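Local coordinates for protein succinate--CoA ligase subunit alpha (Campylobacter jejuni, PDB 6MEL) that is the alpha subunit of a CoA ligase, combining a Rossmann-like CoA binding domain with a CoA-ligase domain, at residues I3-N8 with I127-E132; K10-G15 with K62-D67; L92-T97 with K118-N123; F141-G146 with Y170-A175. One frame throughout, in Å; residues are numbered along the deposited sequence.

Interaction 1 of 4, residues I3-N8 with I127-E132; sequences ILVNKN and IITSEE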
loop_
_atom_site.group_PDB
_atom_site.type_symbol
_atom_site.label_atom_id
_atom_site.label_comp_id
_atom_site.label_asym_id
_atom_site.label_seq_id
_atom_site.Cartn_x
_atom_site.Cartn_y
_atom_site.Cartn_z
ATOM N N ILE A 3 25.926 8.288 5.977
ATOM C CA ILE A 3 25.993 6.911 5.444
ATOM C C ILE A 3 25.648 6.944 3.958
ATOM O O ILE A 3 24.930 7.824 3.534
ATOM C CB ILE A 3 25.090 5.931 6.228
ATOM C CG1 ILE A 3 23.598 6.241 6.068
ATOM C CG2 ILE A 3 25.518 5.859 7.692
ATOM C CD1 ILE A 3 22.689 5.205 6.686
ATOM N N LEU A 4 26.202 5.966 3.228
ATOM C CA LEU A 4 25.855 5.525 1.870
ATOM C C LEU A 4 26.239 6.532 0.780
ATOM O O LEU A 4 26.632 6.145 -0.271
ATOM C CB LEU A 4 24.361 5.190 1.793
ATOM C CG LEU A 4 23.937 3.963 2.608
ATOM C CD1 LEU A 4 22.447 3.743 2.487
ATOM C CD2 LEU A 4 24.697 2.715 2.134
ATOM N N VAL A 5 25.959 7.812 0.969
ATOM C CA VAL A 5 26.201 8.764 -0.083
ATOM C C VAL A 5 26.816 10.007 0.558
ATOM O O VAL A 5 26.589 10.307 1.763
ATOM C CB VAL A 5 24.929 9.131 -0.866
ATOM C CG1 VAL A 5 24.346 7.933 -1.619
ATOM C CG2 VAL A 5 23.875 9.783 0.030
ATOM N N ASN A 6 27.554 10.733 -0.281
ATOM C CA ASN A 6 28.215 11.988 0.106
ATOM C C ASN A 6 28.473 12.824 -1.147
ATOM O O ASN A 6 28.064 12.461 -2.257
ATOM C CB ASN A 6 29.497 11.723 0.889
ATOM C CG ASN A 6 30.567 11.066 0.041
ATOM O OD1 ASN A 6 30.710 11.309 -1.158
ATOM N ND2 ASN A 6 31.369 10.248 0.676
ATOM N N LYS A 7 29.143 13.969 -0.965
ATOM C CA LYS A 7 29.256 14.975 -2.041
ATOM C C LYS A 7 30.006 14.437 -3.261
ATOM O O LYS A 7 29.817 14.991 -4.342
ATOM C CB LYS A 7 29.981 16.236 -1.556
ATOM C CG LYS A 7 31.426 16.002 -1.157
ATOM C CD LYS A 7 32.053 17.159 -0.433
ATOM C CE LYS A 7 33.065 16.663 0.573
ATOM N NZ LYS A 7 34.153 17.650 0.753
ATOM N N ASN A 8 30.826 13.385 -3.086
ATOM C CA ASN A 8 31.639 12.824 -4.156
ATOM C C ASN A 8 30.931 11.659 -4.844
ATOM O O ASN A 8 31.343 11.279 -5.911
ATOM C CB ASN A 8 33.002 12.331 -3.649
ATOM C CG ASN A 8 33.812 13.481 -3.071
ATOM O OD1 ASN A 8 33.797 14.596 -3.603
ATOM N ND2 ASN A 8 34.423 13.254 -1.923
ATOM N N ILE A 127 17.264 9.675 -0.597
ATOM C CA ILE A 127 18.255 9.727 0.481
ATOM C C ILE A 127 18.924 11.098 0.442
ATOM O O ILE A 127 19.109 11.669 -0.632
ATOM C CB ILE A 127 19.272 8.568 0.395
ATOM C CG1 ILE A 127 20.334 8.630 1.495
ATOM C CG2 ILE A 127 19.933 8.508 -0.970
ATOM C CD1 ILE A 127 21.180 7.366 1.586
ATOM N N ILE A 128 19.248 11.638 1.624
ATOM C CA ILE A 128 19.901 12.933 1.693
ATOM C C ILE A 128 20.951 12.876 2.785
ATOM O O ILE A 128 20.671 12.417 3.900
ATOM C CB ILE A 128 18.905 14.104 1.907
ATOM C CG1 ILE A 128 19.641 15.444 2.010
ATOM C CG2 ILE A 128 18.010 13.905 3.134
ATOM C CD1 ILE A 128 18.792 16.653 1.769
ATOM N N THR A 129 22.137 13.386 2.450
ATOM C CA THR A 129 23.182 13.672 3.424
ATOM C C THR A 129 23.276 15.200 3.541
ATOM O O THR A 129 23.692 15.867 2.597
ATOM C CB THR A 129 24.508 13.001 3.072
ATOM O OG1 THR A 129 24.327 11.600 3.258
ATOM C CG2 THR A 129 25.675 13.480 3.934
ATOM N N SER A 130 22.843 15.716 4.694
ATOM C CA SER A 130 22.600 17.129 4.966
ATOM C C SER A 130 23.787 17.980 4.484
ATOM O O SER A 130 24.917 17.669 4.771
ATOM C CB SER A 130 22.351 17.349 6.426
ATOM O OG SER A 130 21.289 16.556 6.883
ATOM N N GLU A 131 23.478 18.978 3.656
ATOM C CA GLU A 131 24.427 19.976 3.161
ATOM C C GLU A 131 25.538 19.308 2.354
ATOM O O GLU A 131 26.556 19.911 2.164
ATOM C CB GLU A 131 25.021 20.790 4.319
ATOM C CG GLU A 131 23.992 21.617 5.091
ATOM C CD GLU A 131 24.560 22.225 6.381
ATOM O OE1 GLU A 131 25.786 22.386 6.449
ATOM O OE2 GLU A 131 23.808 22.429 7.352
ATOM N N GLU A 132 25.336 18.083 1.845
ATOM C CA GLU A 132 26.355 17.478 0.996
ATOM C C GLU A 132 25.752 17.010 -0.326
ATOM O O GLU A 132 26.327 17.236 -1.384
ATOM C CB GLU A 132 27.020 16.296 1.687
ATOM C CG GLU A 132 28.230 16.622 2.552
ATOM C CD GLU A 132 29.074 15.379 2.864
ATOM O OE1 GLU A 132 29.776 14.838 1.927
ATOM O OE2 GLU A 132 29.009 14.909 4.034
#

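Interaction 2 of 4, residues K10-G15 with K62-D67; sequences KVIVQG and KATKAD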
loop_
_atom_site.group_PDB
_atom_site.type_symbol
_atom_site.label_atom_id
_atom_site.label_comp_id
_atom_site.label_asym_id
_atom_site.label_seq_id
_atom_site.Cartn_x
_atom_site.Cartn_y
_atom_site.Cartn_z
ATOM N N LYS A 10 29.257 9.480 -7.273
ATOM C CA LYS A 10 28.811 9.668 -8.641
ATOM C C LYS A 10 27.451 9.012 -8.854
ATOM O O LYS A 10 27.294 7.822 -8.549
ATOM C CB LYS A 10 29.812 9.036 -9.598
ATOM C CG LYS A 10 31.221 9.602 -9.460
ATOM C CD LYS A 10 32.010 9.587 -10.748
ATOM C CE LYS A 10 33.355 8.925 -10.601
ATOM N NZ LYS A 10 33.158 7.460 -10.489
ATOM N N VAL A 11 26.530 9.775 -9.454
ATOM C CA VAL A 11 25.151 9.380 -9.604
ATOM C C VAL A 11 24.734 9.529 -11.063
ATOM O O VAL A 11 24.937 10.593 -11.622
ATOM C CB VAL A 11 24.237 10.269 -8.740
ATOM C CG1 VAL A 11 22.760 9.939 -8.972
ATOM C CG2 VAL A 11 24.606 10.198 -7.261
ATOM N N ILE A 12 24.064 8.503 -11.611
ATOM C CA ILE A 12 23.338 8.609 -12.849
ATOM C C ILE A 12 21.847 8.623 -12.549
ATOM O O ILE A 12 21.382 8.046 -11.543
ATOM C CB ILE A 12 23.684 7.475 -13.817
ATOM C CG1 ILE A 12 23.534 6.116 -13.147
ATOM C CG2 ILE A 12 25.073 7.669 -14.384
ATOM C CD1 ILE A 12 23.626 4.970 -14.121
ATOM N N VAL A 13 21.092 9.222 -13.463
ATOM C CA VAL A 13 19.643 9.326 -13.313
ATOM C C VAL A 13 18.999 8.488 -14.418
ATOM O O VAL A 13 19.231 8.715 -15.587
ATOM C CB VAL A 13 19.206 10.795 -13.393
ATOM C CG1 VAL A 13 17.713 10.936 -13.256
ATOM C CG2 VAL A 13 19.941 11.671 -12.381
ATOM N N GLN A 14 18.168 7.516 -14.033
ATOM C CA GLN A 14 17.362 6.787 -15.007
ATOM C C GLN A 14 16.039 7.556 -15.131
ATOM O O GLN A 14 15.422 7.934 -14.122
ATOM C CB GLN A 14 17.226 5.318 -14.610
ATOM C CG GLN A 14 18.524 4.525 -14.690
ATOM C CD GLN A 14 18.449 3.168 -14.044
ATOM O OE1 GLN A 14 19.097 2.917 -13.028
ATOM N NE2 GLN A 14 17.659 2.281 -14.643
ATOM N N GLY A 15 15.639 7.837 -16.377
ATOM C CA GLY A 15 14.494 8.710 -16.663
ATOM C C GLY A 15 14.878 10.192 -16.586
ATOM O O GLY A 15 14.063 11.049 -16.260
ATOM N N LYS A 62 29.935 2.507 -18.229
ATOM C CA LYS A 62 31.206 2.408 -18.952
ATOM C C LYS A 62 31.861 3.802 -19.104
ATOM O O LYS A 62 33.055 3.942 -18.848
ATOM C CB LYS A 62 30.969 1.733 -20.302
ATOM C CG LYS A 62 32.199 1.627 -21.197
ATOM C CD LYS A 62 32.068 0.595 -22.319
ATOM C CE LYS A 62 31.258 1.069 -23.513
ATOM N NZ LYS A 62 31.999 0.821 -24.777
ATOM N N ALA A 63 31.076 4.831 -19.460
ATOM C CA ALA A 63 31.620 6.162 -19.677
ATOM C C ALA A 63 31.927 6.846 -18.343
ATOM O O ALA A 63 32.931 7.493 -18.270
ATOM C CB ALA A 63 30.692 7.006 -20.517
ATOM N N THR A 64 31.084 6.711 -17.301
ATOM C CA THR A 64 31.183 7.579 -16.104
ATOM C C THR A 64 31.728 6.842 -14.876
ATOM O O THR A 64 32.121 7.483 -13.915
ATOM C CB THR A 64 29.819 8.173 -15.738
ATOM O OG1 THR A 64 28.940 7.136 -15.241
ATOM C CG2 THR A 64 29.249 8.897 -16.937
ATOM N N LYS A 65 31.692 5.503 -14.885
ATOM C CA LYS A 65 32.050 4.689 -13.708
ATOM C C LYS A 65 31.177 4.984 -12.475
ATOM O O LYS A 65 31.547 4.611 -11.392
ATOM C CB LYS A 65 33.548 4.839 -13.434
ATOM C CG LYS A 65 34.379 4.355 -14.626
ATOM C CD LYS A 65 35.830 4.769 -14.597
ATOM C CE LYS A 65 36.525 4.463 -15.913
ATOM N NZ LYS A 65 37.970 4.191 -15.714
ATOM N N ALA A 66 30.001 5.590 -12.657
ATOM C CA ALA A 66 28.974 5.739 -11.575
ATOM C C ALA A 66 28.560 4.358 -11.046
ATOM O O ALA A 66 28.466 3.429 -11.823
ATOM C CB ALA A 66 27.768 6.449 -12.131
ATOM N N ASP A 67 28.334 4.235 -9.734
ATOM C CA ASP A 67 27.777 2.994 -9.213
ATOM C C ASP A 67 26.546 3.253 -8.351
ATOM O O ASP A 67 26.075 2.340 -7.658
ATOM C CB ASP A 67 28.838 2.116 -8.549
ATOM C CG ASP A 67 29.493 2.694 -7.320
ATOM O OD1 ASP A 67 29.067 3.768 -6.865
ATOM O OD2 ASP A 67 30.457 2.071 -6.865
HETATM O O HOH W 1 29.104 6.018 -7.755
#

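Interaction 3 of 4, residues L92-T97 with K118-N123; sequences LAVVIT and KIIGPN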
loop_
_atom_site.group_PDB
_atom_site.type_symbol
_atom_site.label_atom_id
_atom_site.label_comp_id
_atom_site.label_asym_id
_atom_site.label_seq_id
_atom_site.Cartn_x
_atom_site.Cartn_y
_atom_site.Cartn_z
ATOM N N LEU A 92 23.890 0.678 -5.744
ATOM C CA LEU A 92 22.820 1.301 -4.979
ATOM C C LEU A 92 21.885 2.004 -5.977
ATOM O O LEU A 92 22.315 2.838 -6.749
ATOM C CB LEU A 92 23.389 2.312 -3.968
ATOM C CG LEU A 92 22.315 3.030 -3.133
ATOM C CD1 LEU A 92 21.599 2.051 -2.205
ATOM C CD2 LEU A 92 22.894 4.164 -2.297
ATOM N N ALA A 93 20.614 1.606 -5.981
ATOM C CA ALA A 93 19.581 2.215 -6.796
ATOM C C ALA A 93 18.521 2.807 -5.881
ATOM O O ALA A 93 17.927 2.089 -5.067
ATOM C CB ALA A 93 18.970 1.193 -7.725
ATOM N N VAL A 94 18.293 4.107 -6.046
ATOM C CA VAL A 94 17.326 4.835 -5.302
ATOM C C VAL A 94 16.089 5.010 -6.180
ATOM O O VAL A 94 16.144 5.661 -7.228
ATOM C CB VAL A 94 17.914 6.187 -4.853
ATOM C CG1 VAL A 94 16.913 6.968 -4.043
ATOM C CG2 VAL A 94 19.207 6.021 -4.076
ATOM N N VAL A 95 14.958 4.438 -5.768
ATOM C CA VAL A 95 13.799 4.367 -6.664
ATOM C C VAL A 95 12.660 5.209 -6.064
ATOM O O VAL A 95 12.078 4.819 -5.070
ATOM C CB VAL A 95 13.337 2.910 -6.895
ATOM C CG1 VAL A 95 12.186 2.848 -7.877
ATOM C CG2 VAL A 95 14.470 1.996 -7.324
ATOM N N ILE A 96 12.307 6.300 -6.729
ATOM C CA ILE A 96 11.344 7.258 -6.217
ATOM C C ILE A 96 9.907 6.819 -6.483
ATOM O O ILE A 96 9.056 6.982 -5.599
ATOM C CB ILE A 96 11.596 8.647 -6.830
ATOM C CG1 ILE A 96 13.028 9.128 -6.558
ATOM C CG2 ILE A 96 10.553 9.646 -6.356
ATOM C CD1 ILE A 96 13.450 9.086 -5.103
ATOM N N THR A 97 9.653 6.295 -7.687
ATOM C CA THR A 97 8.328 6.167 -8.282
ATOM C C THR A 97 7.403 5.295 -7.416
ATOM O O THR A 97 7.818 4.282 -6.833
ATOM C CB THR A 97 8.465 5.526 -9.668
ATOM O OG1 THR A 97 9.450 6.310 -10.351
ATOM C CG2 THR A 97 7.176 5.445 -10.454
ATOM N N LYS A 118 22.041 -2.926 -3.833
ATOM C CA LYS A 118 21.065 -2.543 -2.837
ATOM C C LYS A 118 20.072 -1.575 -3.447
ATOM O O LYS A 118 20.409 -0.812 -4.364
ATOM C CB LYS A 118 21.794 -1.876 -1.676
ATOM C CG LYS A 118 22.883 -2.720 -1.015
ATOM C CD LYS A 118 23.827 -1.735 -0.292
ATOM C CE LYS A 118 24.400 -2.215 1.018
ATOM N NZ LYS A 118 25.710 -2.858 0.797
ATOM N N ILE A 119 18.867 -1.572 -2.898
ATOM C CA ILE A 119 17.796 -0.684 -3.341
ATOM C C ILE A 119 17.332 0.165 -2.161
ATOM O O ILE A 119 17.252 -0.308 -1.016
ATOM C CB ILE A 119 16.628 -1.528 -3.892
ATOM C CG1 ILE A 119 16.989 -2.310 -5.153
ATOM C CG2 ILE A 119 15.386 -0.678 -4.105
ATOM C CD1 ILE A 119 16.110 -3.520 -5.380
ATOM N N ILE A 120 16.995 1.416 -2.456
ATOM C CA ILE A 120 16.247 2.291 -1.567
ATOM C C ILE A 120 14.955 2.644 -2.285
ATOM O O ILE A 120 14.971 3.222 -3.346
ATOM C CB ILE A 120 17.052 3.547 -1.195
ATOM C CG1 ILE A 120 18.285 3.175 -0.362
ATOM C CG2 ILE A 120 16.196 4.583 -0.507
ATOM C CD1 ILE A 120 19.274 4.315 -0.184
ATOM N N GLY A 121 13.849 2.225 -1.691
ATOM C CA GLY A 121 12.527 2.408 -2.269
ATOM C C GLY A 121 11.940 1.054 -2.651
ATOM O O GLY A 121 12.336 0.015 -2.097
ATOM N N PRO A 122 10.947 0.986 -3.548
ATOM C CA PRO A 122 10.419 2.116 -4.281
ATOM C C PRO A 122 9.410 2.914 -3.461
ATOM O O PRO A 122 9.246 2.647 -2.279
ATOM C CB PRO A 122 9.758 1.433 -5.488
ATOM C CG PRO A 122 9.228 0.142 -4.927
ATOM C CD PRO A 122 10.278 -0.283 -3.920
ATOM N N ASN A 123 8.770 3.901 -4.100
ATOM C CA ASN A 123 7.717 4.723 -3.470
ATOM C C ASN A 123 8.312 5.439 -2.247
ATOM O O ASN A 123 7.843 5.292 -1.092
ATOM C CB ASN A 123 6.498 3.893 -3.041
ATOM C CG ASN A 123 5.346 4.764 -2.591
ATOM O OD1 ASN A 123 5.397 5.972 -2.785
ATOM N ND2 ASN A 123 4.331 4.175 -1.970
#

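Interaction 4 of 4, residues F141-G146 with Y170-A175; sequences FIFKKG and YGISTA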
loop_
_atom_site.group_PDB
_atom_site.type_symbol
_atom_site.label_atom_id
_atom_site.label_comp_id
_atom_site.label_asym_id
_atom_site.label_seq_id
_atom_site.Cartn_x
_atom_site.Cartn_y
_atom_site.Cartn_z
ATOM N N PHE A 141 16.795 22.179 2.112
ATOM C CA PHE A 141 17.120 23.205 3.106
ATOM C C PHE A 141 16.575 22.802 4.496
ATOM O O PHE A 141 17.045 23.273 5.490
ATOM C CB PHE A 141 16.610 24.561 2.625
ATOM C CG PHE A 141 15.122 24.706 2.868
ATOM C CD1 PHE A 141 14.189 24.258 1.922
ATOM C CD2 PHE A 141 14.644 25.213 4.080
ATOM C CE1 PHE A 141 12.831 24.398 2.150
ATOM C CE2 PHE A 141 13.275 25.328 4.310
ATOM C CZ PHE A 141 12.377 24.906 3.346
ATOM N N ILE A 142 15.602 21.891 4.575
ATOM C CA ILE A 142 15.097 21.420 5.858
ATOM C C ILE A 142 16.193 20.662 6.613
ATOM O O ILE A 142 16.221 20.625 7.867
ATOM C CB ILE A 142 13.868 20.527 5.598
ATOM C CG1 ILE A 142 12.725 21.316 4.969
ATOM C CG2 ILE A 142 13.442 19.808 6.871
ATOM C CD1 ILE A 142 12.217 22.445 5.851
ATOM N N PHE A 143 17.084 20.004 5.858
ATOM C CA PHE A 143 18.099 19.106 6.404
ATOM C C PHE A 143 19.371 19.898 6.730
ATOM O O PHE A 143 20.214 20.092 5.866
ATOM C CB PHE A 143 18.352 17.938 5.450
ATOM C CG PHE A 143 17.151 17.035 5.352
ATOM C CD1 PHE A 143 17.010 15.956 6.205
ATOM C CD2 PHE A 143 16.097 17.350 4.502
ATOM C CE1 PHE A 143 15.863 15.175 6.170
ATOM C CE2 PHE A 143 14.982 16.530 4.424
ATOM C CZ PHE A 143 14.852 15.467 5.287
ATOM N N LYS A 144 19.474 20.356 7.982
ATOM C CA LYS A 144 20.688 20.979 8.501
ATOM C C LYS A 144 21.555 19.900 9.129
ATOM O O LYS A 144 21.062 19.004 9.780
ATOM C CB LYS A 144 20.383 22.051 9.550
ATOM C CG LYS A 144 19.592 23.242 9.028
ATOM C CD LYS A 144 20.192 23.882 7.780
ATOM C CE LYS A 144 19.477 25.138 7.324
ATOM N NZ LYS A 144 19.495 25.205 5.842
ATOM N N LYS A 145 22.855 20.023 8.947
ATOM C CA LYS A 145 23.791 18.973 9.350
ATOM C C LYS A 145 23.754 18.790 10.865
ATOM O O LYS A 145 23.688 19.766 11.603
ATOM C CB LYS A 145 25.205 19.309 8.895
ATOM C CG LYS A 145 26.228 18.207 9.099
ATOM C CD LYS A 145 27.631 18.634 8.697
ATOM C CE LYS A 145 28.572 17.467 8.492
ATOM N NZ LYS A 145 28.284 16.800 7.197
ATOM N N GLY A 146 23.779 17.531 11.311
ATOM C CA GLY A 146 23.878 17.213 12.720
ATOM C C GLY A 146 24.123 15.733 12.943
ATOM O O GLY A 146 24.535 15.016 12.034
ATOM N N TYR A 170 19.290 20.409 17.070
ATOM C CA TYR A 170 20.171 19.376 16.538
ATOM C C TYR A 170 20.132 19.391 15.000
ATOM O O TYR A 170 19.815 20.397 14.397
ATOM C CB TYR A 170 19.768 18.055 17.182
ATOM C CG TYR A 170 20.162 18.013 18.628
ATOM C CD1 TYR A 170 21.472 17.721 18.975
ATOM C CD2 TYR A 170 19.257 18.328 19.632
ATOM C CE1 TYR A 170 21.873 17.699 20.301
ATOM C CE2 TYR A 170 19.637 18.311 20.962
ATOM C CZ TYR A 170 20.951 18.002 21.291
ATOM O OH TYR A 170 21.372 17.943 22.584
ATOM N N GLY A 171 20.487 18.277 14.366
ATOM C CA GLY A 171 20.415 18.164 12.910
ATOM C C GLY A 171 20.554 16.718 12.476
ATOM O O GLY A 171 20.714 15.826 13.310
ATOM N N ILE A 172 20.539 16.527 11.159
ATOM C CA ILE A 172 20.446 15.250 10.537
ATOM C C ILE A 172 21.790 14.913 9.913
ATOM O O ILE A 172 22.382 15.740 9.226
ATOM C CB ILE A 172 19.342 15.225 9.468
ATOM C CG1 ILE A 172 17.970 15.605 10.042
ATOM C CG2 ILE A 172 19.342 13.875 8.779
ATOM C CD1 ILE A 172 17.540 14.815 11.266
ATOM N N SER A 173 22.221 13.666 10.099
ATOM C CA SER A 173 23.431 13.207 9.435
ATOM C C SER A 173 23.058 12.798 8.006
ATOM O O SER A 173 23.343 13.517 7.042
ATOM C CB SER A 173 24.123 12.109 10.220
ATOM O OG SER A 173 23.220 11.082 10.617
ATOM N N THR A 174 22.358 11.672 7.898
ATOM C CA THR A 174 21.758 11.218 6.668
ATOM C C THR A 174 20.321 10.803 6.987
ATOM O O THR A 174 20.059 10.175 8.061
ATOM C CB THR A 174 22.549 10.036 6.083
ATOM O OG1 THR A 174 23.877 10.421 5.713
ATOM C CG2 THR A 174 21.927 9.482 4.817
ATOM N N ALA A 175 19.398 11.124 6.079
ATOM C CA ALA A 175 18.018 10.636 6.170
ATOM C C ALA A 175 17.739 9.738 4.959
ATOM O O ALA A 175 18.049 10.131 3.821
ATOM C CB ALA A 175 17.043 11.775 6.204
HETATM O O HOH W 2 25.306 15.355 7.085
#

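Interaction 1 of 4, residues I3-N8 with I127-E132
Ile127 presses its CD1 methyl against Leu4 and Val5, and here the contact is most densely apolar. CD1 lies 3.9 Å from Leu4 CB, where the two side chains cross at about a right angle, and 3.9 Å from Val5 CG2, where they run alongside in opposite senses. Ile127 has CG1 anti to its backbone N (chi1 179°), and CG1 comes to 4.0 Å from Val5 CG2. Thr129, two residues further along the strand, directs OG1 to 3.0 Å from Val5 O and rests the same atom 3.7 Å from Val5 CG2. The hydroxyl is also hydrogen-bonded to Thr174 OG1. Leu191 of helix 188-197 and Cys133 and Leu135 of strand 133-136 pack around this apolar group.

In the fold, the contact lays the irregular lead-in to strand 10-14, the first strand of the Rossmann-like sheet, against strand 126-129 of the second mixed sheet. An Asx turn, Asn8 N to Asn6 OD1, bends the lead-in before that strand starts.

Towards solvent the contact turns polar. Glu132 OE1 accepts Lys7 N at 3.1 Å with an N-H...O angle of 158°, the donor arriving on the anti side and 35° out of the carboxylate plane. Asn6 CB sits 3.3 Å from the same oxygen. The loose element is the exposed ammonium of Lys7, which leads off with its NZ 5.3 Å from Glu132 OE1, while Glu132 OE2 has a long, weak ion pair with Lys145.

Interaction 2 of 4, residues K10-G15 with K62-D67
Thr64, Lys65 and Ala66, where helix 57-64 gives way to loop, pack over Lys10 and Ile12 of strand 10-14. Thr64 comes first: its OG1 lies between the backbone N and the carbonyl carbon (chi1 69°), 4.0 Å from Ile12 CG2. That hydroxyl accepts Ala66 N at 3.2 Å with an angle of 164°, which makes an ST turn, and it is also hydrogen-bonded to Ala60 O inside the helix. The main-chain O of Thr64 lies 3.8 Å from Lys10 CD, next to the bent aliphatic chain of that lysine.

Lys65 then leaves the helix with positive phi (59°), and its O stands 3.4 Å from Lys10 NZ. Ala66 supplies the apolar centre: its CB touches Ile12 CG2 at 3.7 Å. At Asp67 a water takes over, donating to Lys10 O at 2.7 Å and accepting Asp67 N at 2.8 Å, thereby joining two backbones too far apart to bond directly.

The turn thus passes over strand 10-14 before continuing into strand 68-71, which pairs with it through Ile12, while strand 34-39 flanks its other edge and gives Val36 to Thr64; Ile12 also meets Val57 at the start of helix 57-64.

Interaction 3 of 4, residues L92-T97 with K118-N123
Val95 and Pro122 lie alongside each other with the same heading, where two parallel strands give way to loops. Val95 CB sits 3.9 Å from Ile120 O and 4.0 Å from Pro122 CA. CG1, anti to the backbone N (chi1 -177°), reaches Pro122 CB at 3.7 Å, while CG2 lies 4.2 Å from Ile120 O and 4.3 Å from Ile119 CG2. Val78 and Val82 of helix 78-87 cover Val95.

Strands 92-95 and 118-120 run at 21°, paired Leu92 with Lys118, Ala93 with Ile119 and Val94 with Ile120. Helix 102-115 links them, giving a beta-alpha-beta unit of the Rossmann-like sheet. On the face bearing Leu92 and Ile120, their CD1 atoms meet at 3.8 Å.

Val95 N donates to Ile120 O at 2.7 Å, nearly along the C=O axis. Past the strand end, a cis peptide before Pro122 and the glycine conformation of Gly121 redirect the chain, and Asn123 N reaches Thr97 O at 2.9 Å from 49° out of the carbonyl plane. Asn123 ND2 is hydrogen-bonded to Asp181 OD1. The main chain thus fixes the register by nearly straight bonds within the strands, while the loops rely on a more bent one and apolar contact at Pro122.

Interaction 4 of 4, residues F141-G146 with Y170-A175
Lys144 to Gly146 and Gly171 to Ser173 meet in a single backbone bridge, Lys145 opposite Ile172, placed where the loop before strand 148-152 meets the start of strand 172-177. Ile172 N donates to Lys144 O at 2.9 Å with an angle of 165°, and the return bond from Gly146 N to Ile172 O is weak at 3.1 Å. The backbones come close beside it: Gly146 CA is 3.6 Å from Gly171 CA, an approach consistent with both residues being glycine.

The side-chain part belongs to Phe143. A chi1 of -67° sets CG beside the backbone N; from there CE1 reaches Ala175 CB at 3.6 Å and CD1 reaches Ile172 CG1 at 4.0 Å, both obliquely. Tyr159 and Ala162 of helix 156-167 also touch the ring. On the polar edge, a water donates to Ser173 O at 2.7 Å and accepts a weak bond from Lys145 NZ.

The chain turns a corner at Ser173; beyond it Thr174 bonds to Leu150 and Ala175 to Ile128. Strand 148-152, helix 156-167 and strand 172-177 form a beta-alpha-beta unit, and the bridge ties the loop leading into it to its second strand, within the mixed beta-sheet of the alpha/beta fold that also carries strand 126-129.

How the interactions relate
Interactions 2 and 3 belong to the same Rossmann-like sheet, with centres about 15 Å apart and no direct touch. Interaction 1 closes a long chain loop within which both are nested, and it packs the loop before strand 10-14 onto strand 126-129 of the second sheet. It touches interaction 3 in the first sheet, where Ile127 CD1 is 4.0 Å from Ile120 CD1 and Val5 CG1 is 4.1 Å from Leu92 CD2. It also touches interaction 4 in the second, their centres about 10 Å apart: Ser130 OG lies 2.7 Å from Ile172 O, and strands 126-129 and 172-177 are neighbours. Interactions 2 and 4 are the most distant pair, with centres about 26 Å apart.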